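Local coordinates for UDP-galactopyranose mutase (Deinococcus radiodurans, PDB 3HDQ), which probably interconverts UDP-galactopyranose and UDP-galactofuranose with the help of a bound flavin-adenine dinucleotide, at residues Asp127-Leu132 against Arg169-Lys174; Glu144-Val149 against Thr201-Asp206; Met255-Thr258 against Asp262-Phe265. All blocks are in the same frame, centred on the assembly; numbering follows the deposited sequence.

Contact 1: Asp127-Leu132 against Arg169-Lys174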
loop_
_atom_site.group_PDB
_atom_site.type_symbol
_atom_site.label_atom_id
_atom_site.label_comp_id
_atom_site.label_asym_id
_atom_site.label_seq_id
_atom_site.Cartn_x
_atom_site.Cartn_y
_atom_site.Cartn_z
ATOM N N ASP A 127 -25.502 22.091 -26.046
ATOM C CA ASP A 127 -24.519 23.158 -25.851
ATOM C C ASP A 127 -23.309 22.939 -26.745
ATOM O O ASP A 127 -22.729 23.900 -27.261
ATOM C CB ASP A 127 -24.067 23.248 -24.377
ATOM C CG ASP A 127 -25.212 23.577 -23.428
ATOM O OD1 ASP A 127 -25.995 24.496 -23.730
ATOM O OD2 ASP A 127 -25.324 22.925 -22.369
ATOM N N THR A 128 -22.918 21.678 -26.920
ATOM C CA THR A 128 -21.793 21.358 -27.804
ATOM C C THR A 128 -22.037 21.875 -29.226
ATOM O O THR A 128 -21.168 22.504 -29.834
ATOM C CB THR A 128 -21.530 19.841 -27.894
ATOM O OG1 THR A 128 -21.340 19.301 -26.579
ATOM C CG2 THR A 128 -20.294 19.583 -28.725
ATOM N N VAL A 129 -23.216 21.583 -29.757
ATOM C CA VAL A 129 -23.576 22.022 -31.101
ATOM C C VAL A 129 -23.692 23.558 -31.186
ATOM O O VAL A 129 -23.082 24.186 -32.051
ATOM C CB VAL A 129 -24.882 21.352 -31.565
ATOM C CG1 VAL A 129 -25.312 21.887 -32.930
ATOM C CG2 VAL A 129 -24.704 19.832 -31.596
ATOM N N ASN A 130 -24.467 24.157 -30.287
ATOM C CA ASN A 130 -24.586 25.602 -30.277
ATOM C C ASN A 130 -23.220 26.285 -30.204
ATOM O O ASN A 130 -22.935 27.189 -30.973
ATOM C CB ASN A 130 -25.514 26.061 -29.145
ATOM C CG ASN A 130 -26.992 25.824 -29.471
ATOM O OD1 ASN A 130 -27.364 25.682 -30.639
ATOM N ND2 ASN A 130 -27.834 25.784 -28.442
ATOM N N ARG A 131 -22.358 25.829 -29.306
ATOM C CA ARG A 131 -21.089 26.502 -29.112
ATOM C C ARG A 131 -20.151 26.315 -30.294
ATOM O O ARG A 131 -19.388 27.227 -30.640
ATOM C CB ARG A 131 -20.429 26.082 -27.787
ATOM C CG ARG A 131 -21.173 26.578 -26.538
ATOM C CD ARG A 131 -20.485 26.142 -25.246
ATOM N NE ARG A 131 -19.111 26.636 -25.204
ATOM C CZ ARG A 131 -18.136 26.125 -24.455
ATOM N NH1 ARG A 131 -18.360 25.080 -23.654
ATOM N NH2 ARG A 131 -16.923 26.663 -24.514
ATOM N N LEU A 132 -20.211 25.142 -30.919
ATOM C CA LEU A 132 -19.299 24.821 -32.009
ATOM C C LEU A 132 -19.600 25.647 -33.258
ATOM O O LEU A 132 -18.685 26.172 -33.891
ATOM C CB LEU A 132 -19.339 23.321 -32.348
ATOM C CG LEU A 132 -18.342 22.876 -33.434
ATOM C CD1 LEU A 132 -16.913 23.007 -32.936
ATOM C CD2 LEU A 132 -18.604 21.452 -33.897
ATOM N N ARG A 169 -21.497 13.580 -40.631
ATOM C CA ARG A 169 -20.099 13.396 -40.986
ATOM C C ARG A 169 -19.145 14.444 -40.380
ATOM O O ARG A 169 -18.004 14.131 -40.046
ATOM C CB ARG A 169 -19.996 13.361 -42.514
ATOM C CG ARG A 169 -18.604 13.197 -43.064
ATOM C CD ARG A 169 -18.066 11.801 -42.856
ATOM N NE ARG A 169 -19.004 10.742 -43.238
ATOM C CZ ARG A 169 -18.676 9.454 -43.273
ATOM N NH1 ARG A 169 -17.439 9.083 -42.963
ATOM N NH2 ARG A 169 -19.575 8.536 -43.609
ATOM N N ASP A 170 -19.598 15.683 -40.233
ATOM C CA ASP A 170 -18.727 16.710 -39.646
ATOM C C ASP A 170 -18.487 16.501 -38.141
ATOM O O ASP A 170 -17.357 16.588 -37.658
ATOM C CB ASP A 170 -19.279 18.114 -39.895
ATOM C CG ASP A 170 -18.276 19.192 -39.553
ATOM O OD1 ASP A 170 -18.639 20.169 -38.863
ATOM O OD2 ASP A 170 -17.109 19.050 -39.966
ATOM N N LEU A 171 -19.551 16.224 -37.399
ATOM C CA LEU A 171 -19.425 15.999 -35.967
ATOM C C LEU A 171 -18.620 14.732 -35.706
ATOM O O LEU A 171 -17.835 14.660 -34.755
ATOM C CB LEU A 171 -20.808 15.937 -35.318
ATOM C CG LEU A 171 -21.472 17.313 -35.248
ATOM C CD1 LEU A 171 -22.909 17.185 -34.752
ATOM C CD2 LEU A 171 -20.639 18.258 -34.355
ATOM N N TYR A 172 -18.809 13.749 -36.581
ATOM C CA TYR A 172 -18.030 12.522 -36.564
ATOM C C TYR A 172 -16.544 12.800 -36.770
ATOM O O TYR A 172 -15.703 12.251 -36.060
ATOM C CB TYR A 172 -18.546 11.558 -37.642
ATOM C CG TYR A 172 -17.627 10.392 -37.935
ATOM C CD1 TYR A 172 -17.626 9.268 -37.123
ATOM C CD2 TYR A 172 -16.772 10.411 -39.034
ATOM C CE1 TYR A 172 -16.792 8.191 -37.388
ATOM C CE2 TYR A 172 -15.938 9.339 -39.309
ATOM C CZ TYR A 172 -15.954 8.232 -38.477
ATOM O OH TYR A 172 -15.137 7.160 -38.728
ATOM N N ASN A 173 -16.213 13.638 -37.746
ATOM C CA ASN A 173 -14.806 13.934 -38.011
ATOM C C ASN A 173 -14.183 14.744 -36.879
ATOM O O ASN A 173 -12.980 14.645 -36.618
ATOM C CB ASN A 173 -14.623 14.699 -39.323
ATOM C CG ASN A 173 -14.976 13.871 -40.556
ATOM O OD1 ASN A 173 -14.968 12.640 -40.535
ATOM N ND2 ASN A 173 -15.283 14.560 -41.643
ATOM N N LYS A 174 -15.009 15.541 -36.206
ATOM C CA LYS A 174 -14.505 16.459 -35.192
ATOM C C LYS A 174 -14.306 15.850 -33.804
ATOM O O LYS A 174 -13.380 16.236 -33.096
ATOM C CB LYS A 174 -15.368 17.726 -35.132
ATOM C CG LYS A 174 -14.773 18.835 -35.968
ATOM C CD LYS A 174 -15.769 19.889 -36.386
ATOM C CE LYS A 174 -15.077 20.888 -37.325
ATOM N NZ LYS A 174 -16.012 21.455 -38.341
#

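Contact 2: Glu144-Val149 against Thr201-Asp206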
loop_
_atom_site.group_PDB
_atom_site.type_symbol
_atom_site.label_atom_id
_atom_site.label_comp_id
_atom_site.label_asym_id
_atom_site.label_seq_id
_atom_site.Cartn_x
_atom_site.Cartn_y
_atom_site.Cartn_z
ATOM N N GLU A 144 -33.947 17.876 -34.916
ATOM C CA GLU A 144 -34.237 18.061 -36.329
ATOM C C GLU A 144 -32.931 18.330 -37.072
ATOM O O GLU A 144 -32.683 17.779 -38.146
ATOM C CB GLU A 144 -35.248 19.194 -36.509
ATOM C CG GLU A 144 -36.289 19.222 -35.383
ATOM C CD GLU A 144 -37.444 20.179 -35.642
ATOM O OE1 GLU A 144 -38.312 19.852 -36.487
ATOM O OE2 GLU A 144 -37.493 21.246 -34.982
ATOM N N PHE A 145 -32.086 19.162 -36.474
ATOM C CA PHE A 145 -30.759 19.416 -37.011
ATOM C C PHE A 145 -29.977 18.119 -37.220
ATOM O O PHE A 145 -29.446 17.891 -38.303
ATOM C CB PHE A 145 -29.971 20.358 -36.096
ATOM C CG PHE A 145 -28.547 20.563 -36.527
ATOM C CD1 PHE A 145 -28.241 21.470 -37.523
ATOM C CD2 PHE A 145 -27.520 19.832 -35.950
ATOM C CE1 PHE A 145 -26.941 21.660 -37.931
ATOM C CE2 PHE A 145 -26.214 20.015 -36.353
ATOM C CZ PHE A 145 -25.920 20.935 -37.342
ATOM N N PHE A 146 -29.903 17.279 -36.186
ATOM C CA PHE A 146 -29.203 15.985 -36.295
ATOM C C PHE A 146 -29.786 15.141 -37.438
ATOM O O PHE A 146 -29.049 14.586 -38.259
ATOM C CB PHE A 146 -29.271 15.192 -34.980
ATOM C CG PHE A 146 -28.295 15.656 -33.923
ATOM C CD1 PHE A 146 -27.085 16.243 -34.276
ATOM C CD2 PHE A 146 -28.578 15.474 -32.573
ATOM C CE1 PHE A 146 -26.187 16.660 -33.303
ATOM C CE2 PHE A 146 -27.674 15.881 -31.591
ATOM C CZ PHE A 146 -26.483 16.479 -31.962
ATOM N N ALA A 147 -31.114 15.057 -37.474
ATOM C CA ALA A 147 -31.831 14.373 -38.544
ATOM C C ALA A 147 -31.380 14.845 -39.925
ATOM O O ALA A 147 -31.232 14.045 -40.848
ATOM C CB ALA A 147 -33.338 14.575 -38.377
ATOM N N SER A 148 -31.135 16.147 -40.049
ATOM C CA SER A 148 -30.809 16.751 -41.339
ATOM C C SER A 148 -29.367 16.519 -41.816
ATOM O O SER A 148 -29.067 16.744 -42.988
ATOM C CB SER A 148 -31.100 18.256 -41.309
ATOM O OG SER A 148 -29.965 18.999 -40.875
ATOM N N VAL A 149 -28.464 16.102 -40.928
ATOM C CA VAL A 149 -27.089 15.834 -41.361
ATOM C C VAL A 149 -26.762 14.340 -41.314
ATOM O O VAL A 149 -25.780 13.883 -41.901
ATOM C CB VAL A 149 -26.037 16.622 -40.540
ATOM C CG1 VAL A 149 -26.132 18.123 -40.828
ATOM C CG2 VAL A 149 -26.186 16.334 -39.051
ATOM N N THR A 201 -25.004 10.159 -28.032
ATOM C CA THR A 201 -25.264 11.546 -28.397
ATOM C C THR A 201 -26.540 12.018 -27.734
ATOM O O THR A 201 -27.492 11.265 -27.604
ATOM C CB THR A 201 -25.354 11.763 -29.913
ATOM O OG1 THR A 201 -25.693 10.524 -30.554
ATOM C CG2 THR A 201 -24.008 12.291 -30.449
ATOM N N ARG A 202 -26.546 13.269 -27.292
ATOM C CA ARG A 202 -27.676 13.798 -26.549
ATOM C C ARG A 202 -28.276 14.999 -27.247
ATOM O O ARG A 202 -27.566 15.756 -27.908
ATOM C CB ARG A 202 -27.238 14.200 -25.142
ATOM C CG ARG A 202 -26.567 13.079 -24.379
ATOM C CD ARG A 202 -26.172 13.536 -22.994
ATOM N NE ARG A 202 -25.771 12.416 -22.159
ATOM C CZ ARG A 202 -24.922 12.523 -21.146
ATOM N NH1 ARG A 202 -24.382 13.702 -20.852
ATOM N NH2 ARG A 202 -24.599 11.450 -20.440
ATOM N N THR A 203 -29.586 15.167 -27.089
ATOM C CA THR A 203 -30.268 16.376 -27.536
ATOM C C THR A 203 -30.595 17.303 -26.357
ATOM O O THR A 203 -31.037 18.434 -26.565
ATOM C CB THR A 203 -31.570 16.057 -28.290
ATOM O OG1 THR A 203 -32.465 15.356 -27.421
ATOM C CG2 THR A 203 -31.279 15.202 -29.519
ATOM N N ASN A 204 -30.381 16.828 -25.128
ATOM C CA ASN A 204 -30.574 17.667 -23.944
ATOM C C ASN A 204 -29.310 18.466 -23.597
ATOM O O ASN A 204 -28.385 18.562 -24.415
ATOM C CB ASN A 204 -31.064 16.835 -22.750
ATOM C CG ASN A 204 -30.026 15.836 -22.258
ATOM O OD1 ASN A 204 -28.845 15.956 -22.567
ATOM N ND2 ASN A 204 -30.471 14.838 -21.489
ATOM N N ARG A 205 -29.265 19.030 -22.392
ATOM C CA ARG A 205 -28.102 19.801 -21.954
ATOM C C ARG A 205 -27.295 19.129 -20.826
ATOM O O ARG A 205 -26.597 19.795 -20.069
ATOM C CB ARG A 205 -28.531 21.203 -21.526
ATOM C CG ARG A 205 -29.339 21.943 -22.589
ATOM C CD ARG A 205 -29.619 23.372 -22.152
ATOM N NE ARG A 205 -28.405 24.180 -22.170
ATOM C CZ ARG A 205 -28.364 25.460 -21.822
ATOM N NH1 ARG A 205 -29.465 26.067 -21.414
ATOM N NH2 ARG A 205 -27.225 26.133 -21.882
ATOM N N ASP A 206 -27.391 17.810 -20.723
ATOM C CA ASP A 206 -26.636 17.057 -19.732
ATOM C C ASP A 206 -25.168 17.009 -20.144
ATOM O O ASP A 206 -24.834 16.600 -21.264
ATOM C CB ASP A 206 -27.209 15.642 -19.617
ATOM C CG ASP A 206 -26.698 14.888 -18.390
ATOM O OD1 ASP A 206 -25.630 15.245 -17.847
ATOM O OD2 ASP A 206 -27.374 13.927 -17.967
#

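Contact 3: Met255-Thr258 against Asp262-Phe265. With FAD (flavin-adenine dinucleotide), chain L.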
loop_
_atom_site.group_PDB
_atom_site.type_symbol
_atom_site.label_atom_id
_atom_site.label_comp_id
_atom_site.label_asym_id
_atom_site.label_seq_id
_atom_site.Cartn_x
_atom_site.Cartn_y
_atom_site.Cartn_z
ATOM N N MET A 255 -9.267 -23.422 -10.413
ATOM C CA MET A 255 -8.630 -22.168 -10.798
ATOM C C MET A 255 -9.635 -21.164 -11.358
ATOM O O MET A 255 -10.524 -21.515 -12.148
ATOM C CB MET A 255 -7.494 -22.385 -11.815
ATOM C CG MET A 255 -6.873 -21.071 -12.275
ATOM S SD MET A 255 -5.582 -21.137 -13.537
ATOM C CE MET A 255 -4.216 -21.776 -12.573
ATOM N N ILE A 256 -9.492 -19.916 -10.919
ATOM C CA ILE A 256 -10.217 -18.797 -11.497
ATOM C C ILE A 256 -9.179 -17.903 -12.164
ATOM O O ILE A 256 -8.295 -17.386 -11.498
ATOM C CB ILE A 256 -11.036 -18.042 -10.426
ATOM C CG1 ILE A 256 -12.143 -18.959 -9.893
ATOM C CG2 ILE A 256 -11.655 -16.763 -11.001
ATOM C CD1 ILE A 256 -13.089 -18.308 -8.938
ATOM N N TYR A 257 -9.268 -17.764 -13.486
ATOM C CA TYR A 257 -8.277 -17.016 -14.256
ATOM C C TYR A 257 -8.874 -15.697 -14.775
ATOM O O TYR A 257 -9.972 -15.686 -15.339
ATOM C CB TYR A 257 -7.719 -17.882 -15.412
ATOM C CG TYR A 257 -6.666 -17.197 -16.270
ATOM C CD1 TYR A 257 -5.340 -17.138 -15.868
ATOM C CD2 TYR A 257 -7.006 -16.608 -17.485
ATOM C CE1 TYR A 257 -4.381 -16.500 -16.648
ATOM C CE2 TYR A 257 -6.067 -15.985 -18.271
ATOM C CZ TYR A 257 -4.756 -15.923 -17.852
ATOM O OH TYR A 257 -3.813 -15.291 -18.650
ATOM N N THR A 258 -8.156 -14.593 -14.565
ATOM C CA THR A 258 -8.643 -13.269 -14.971
ATOM C C THR A 258 -7.624 -12.532 -15.853
ATOM O O THR A 258 -7.768 -11.345 -16.133
ATOM C CB THR A 258 -9.064 -12.391 -13.757
ATOM O OG1 THR A 258 -7.910 -11.901 -13.056
ATOM C CG2 THR A 258 -9.959 -13.185 -12.790
ATOM N N ASP A 262 -5.501 -15.522 -24.484
ATOM C CA ASP A 262 -4.609 -16.120 -25.463
ATOM C C ASP A 262 -3.384 -16.691 -24.756
ATOM O O ASP A 262 -2.963 -17.806 -25.048
ATOM C CB ASP A 262 -4.242 -15.158 -26.610
ATOM C CG ASP A 262 -3.694 -13.818 -26.121
ATOM O OD1 ASP A 262 -3.807 -13.519 -24.913
ATOM O OD2 ASP A 262 -3.149 -13.060 -26.951
ATOM N N ALA A 263 -2.857 -15.939 -23.794
ATOM C CA ALA A 263 -1.663 -16.338 -23.051
ATOM C C ALA A 263 -1.890 -17.601 -22.241
ATOM O O ALA A 263 -0.984 -18.415 -22.092
ATOM C CB ALA A 263 -1.191 -15.209 -22.129
ATOM N N PHE A 264 -3.094 -17.764 -21.709
ATOM C CA PHE A 264 -3.379 -18.948 -20.910
ATOM C C PHE A 264 -3.184 -20.200 -21.758
ATOM O O PHE A 264 -2.711 -21.227 -21.275
ATOM C CB PHE A 264 -4.795 -18.897 -20.350
ATOM C CG PHE A 264 -5.117 -20.035 -19.435
ATOM C CD1 PHE A 264 -4.842 -19.949 -18.077
ATOM C CD2 PHE A 264 -5.689 -21.196 -19.926
ATOM C CE1 PHE A 264 -5.136 -21.003 -17.232
ATOM C CE2 PHE A 264 -5.984 -22.250 -19.085
ATOM C CZ PHE A 264 -5.705 -22.152 -17.738
ATOM N N PHE A 265 -3.542 -20.098 -23.033
ATOM C CA PHE A 265 -3.448 -21.229 -23.931
ATOM C C PHE A 265 -2.242 -21.078 -24.864
ATOM O O PHE A 265 -2.277 -21.495 -26.023
ATOM C CB PHE A 265 -4.758 -21.395 -24.712
ATOM C CG PHE A 265 -5.934 -21.782 -23.846
ATOM C CD1 PHE A 265 -6.937 -20.865 -23.551
ATOM C CD2 PHE A 265 -6.036 -23.067 -23.322
ATOM C CE1 PHE A 265 -8.013 -21.222 -22.756
ATOM C CE2 PHE A 265 -7.119 -23.434 -22.523
ATOM C CZ PHE A 265 -8.107 -22.511 -22.244
HETATM P PA FAD L . -7.683 -6.342 -14.282
HETATM O O1A FAD L . -7.712 -5.148 -13.525
HETATM O O2A FAD L . -6.958 -6.126 -15.464
HETATM O O5B FAD L . -6.975 -7.398 -13.400
HETATM C C5B FAD L . -6.521 -8.620 -13.846
HETATM C C4B FAD L . -5.281 -8.934 -13.074
HETATM O O4B FAD L . -4.778 -10.161 -13.464
HETATM C C3B FAD L . -4.215 -7.920 -13.410
HETATM O O3B FAD L . -3.836 -7.154 -12.317
HETATM C C2B FAD L . -3.064 -8.739 -13.889
HETATM O O2B FAD L . -1.897 -8.257 -13.343
HETATM C C1B FAD L . -3.403 -10.118 -13.403
HETATM N N9A FAD L . -2.740 -11.145 -14.199
HETATM C C8A FAD L . -2.780 -11.337 -15.523
HETATM N N7A FAD L . -2.036 -12.364 -15.847
HETATM C C5A FAD L . -1.500 -12.855 -14.741
HETATM C C6A FAD L . -0.649 -13.905 -14.480
HETATM N N6A FAD L . -0.340 -14.748 -15.405
HETATM N N1A FAD L . -0.260 -14.172 -13.217
HETATM C C2A FAD L . -0.692 -13.396 -12.202
HETATM N N3A FAD L . -1.526 -12.367 -12.458
HETATM C C4A FAD L . -1.919 -12.086 -13.699
HETATM N N1 FAD L . -13.925 1.354 -15.616
HETATM C C2 FAD L . -14.905 2.104 -15.102
HETATM O O2 FAD L . -15.901 1.612 -14.665
HETATM N N3 FAD L . -14.742 3.431 -15.079
HETATM C C4 FAD L . -13.608 3.994 -15.562
HETATM O O4 FAD L . -13.450 5.168 -15.548
HETATM C C4X FAD L . -12.642 3.219 -16.088
HETATM N N5 FAD L . -11.527 3.794 -16.581
HETATM C C5X FAD L . -10.557 3.017 -17.103
HETATM C C6 FAD L . -9.418 3.611 -17.591
HETATM C C7 FAD L . -8.427 2.835 -18.121
HETATM C C7M FAD L . -7.203 3.457 -18.655
HETATM C C8 FAD L . -8.560 1.477 -18.152
HETATM C C8M FAD L . -7.459 0.682 -18.746
HETATM C C9 FAD L . -9.701 0.882 -17.654
HETATM C C9A FAD L . -10.713 1.648 -17.131
HETATM N N10 FAD L . -11.846 1.079 -16.625
HETATM C C10 FAD L . -12.803 1.881 -16.114
HETATM C "C1'" FAD L . -12.108 -0.378 -16.741
HETATM C "C2'" FAD L . -11.578 -1.180 -15.574
HETATM O "O2'" FAD L . -10.207 -1.008 -15.581
HETATM C "C3'" FAD L . -11.870 -2.673 -15.688
HETATM O "O3'" FAD L . -13.187 -3.004 -15.652
HETATM C "C4'" FAD L . -11.444 -3.381 -14.454
HETATM O "O4'" FAD L . -10.382 -2.624 -13.960
HETATM C "C5'" FAD L . -11.068 -4.783 -14.832
HETATM O "O5'" FAD L . -11.067 -5.694 -13.796
HETATM P P FAD L . -10.439 -7.092 -14.037
HETATM O O1P FAD L . -10.321 -7.765 -12.804
HETATM O O2P FAD L . -11.326 -7.802 -14.877
HETATM O O3P FAD L . -9.067 -6.894 -14.752
#

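Contact 1: Asp127-Leu132 against Arg169-Lys174
L132 reaches across from helix 126-133 and lays its CD2 methyl against CD2 of L171 at 3.8 Å, the two leucines running past one another head to tail. L132 has CG anti to its own nitrogen (chi1 -177°), which carries the isobutyl end out toward helix 159-184. The same CD2 also touches the aliphatic middle of K174, whose CD lies 4.1 Å away. One turn back, V129 adds a looser contact, CG2 to L171 CD1 at 4.5 Å.

The two segments cross almost at right angles (94°) with axes 12.9 Å apart, too far for backbones to meet, and only side-chain ends bridge them. F146 of helix 139-149 packs on both V129 and L171, making this corner a three-helix junction.

At its edge K174 bends back along its own helix: NZ forms a salt bridge with D170 OD1 at 3.0 Å, on the syn lone pair, and a weak bond with OD2. Y133 OH is a second partner of OD1, which should help hold the carboxylate. With its charge paired inside one helix, K174 offers the neighbouring helix methylenes, and the contact rests on apolar surfaces without a polar pair to fix its register.

Contact 2: Glu144-Val149 against Thr201-Asp206
F146 points from helix 139-149 at the irregular loop 201-206, which lies between helix 159-184 and strand 214-218 and folds into an Asx turn at N204. The contact is small, and its tight part is the rim of one phenyl ring. CE2 of F146 comes within 3.7 Å of R202 O, the carbonyl oxygen lying in the plane of the ring at its edge; next to it CD2 sits 4.1 Å from T203 CG2. With CG anti to its carbonyl carbon (chi1 -79°), F146 sends its ring away from the helix and against I124 and V167, so the loop closes just one edge of a ring that is otherwise buried among apolar side chains. Putting carbonyl oxygen R202 O beside ring C-H groups, and not over the pi face, is electrostatically reasonable. T203 turns its methyl to the ring, while its backbone oxygen bonds to S139 OG at the other end of the same helix.

The loose side is polar and more exposed. R202 leaves its backbone on the side away from the helix, its side chain about 6 Å from that of Y209, a UDP-binding residue; NH1 bonds to R208 O and, weakly, to D206 O. R205 reaches D127 in a salt bridge that ties the loop to helix 126-133. Backbone bonds from R202 to I124 and from N204 to L126 hold the loop against the chain at the start of that helix. On the far side of helix 139-149, S148 OG turns back to F145 O at 2.8 Å. The Asx turn itself closes with D206 N giving a 3.0 Å bond to N204 OD1: it is nearly straight, 165° at the hydrogen, yet the donor stands well above the plane of the amide carbonyl.

Contact 3: Met255-Thr258 against Asp262-Phe265
F264, on the short, weakly bonded helix 261-264, lies against M255 and Y257 of strand 252-257, an inner strand of the parallel Rossmann-type sheet between strands 30-35 and 359-361. From the root outward, CB of F264 sits over the face of the Y257 ring, 4.1 Å from its centroid, a CH-pi contact. CG is anti to the backbone nitrogen (chi1 -176°), and this carries the phenyl along the tyrosine toward the strand. CD1 then drops onto the middle of that same ring, 3.6 Å from Y257 CD1. The edge of F264 thus meets the face of Y257 in a tilted T-shaped pair, planes at 55° and centroids 4.8 Å apart. Farther out, CE1 meets M255 SD at 3.7 Å; the sulfur stands at the phenyl edge, 79° off the normal, in a Met-aromatic contact. On the other branch, CD2 lies 3.5 Å above the plane of the next residue's ring, F265. F361 and Y243, the latter an FAD-binding residue, also border the phenyl.

The tyrosine is held at its far end too, since its OH is hydrogen-bonded to P260 O in the short connection between strand and helix. Alternation along the strand sends M255 and Y257 toward this helix and I256 to the opposite face, onto L44 and L48 of helix 39-50. Where the strand ends, the chain enters the FAD pocket: T258 OG1 bonds to V35 O and lies 3.6 Å from the ribose oxygen O4B of FAD.

Contacts 1 and 2 use different but touching elements of one largely helical region: their centres are about 10 Å apart, and they meet through a salt bridge and apolar packing that includes V129 on F145. Contact 3 sits about 43 Å away from contact 1, centre to centre, on the opposite side of the chain's centre, in the nucleotide-binding sheet. All three are only partly buried. Their chemistry follows their place: aliphatic ends between helices in contact 1, a ring edge against a loop backbone in contact 2, and in contact 3 an edge-to-face aromatic pair and a Met-aromatic contact, next to a strand whose end lines the FAD pocket. Contact 3 also joins neighbouring elements of sequence instead of distant ones.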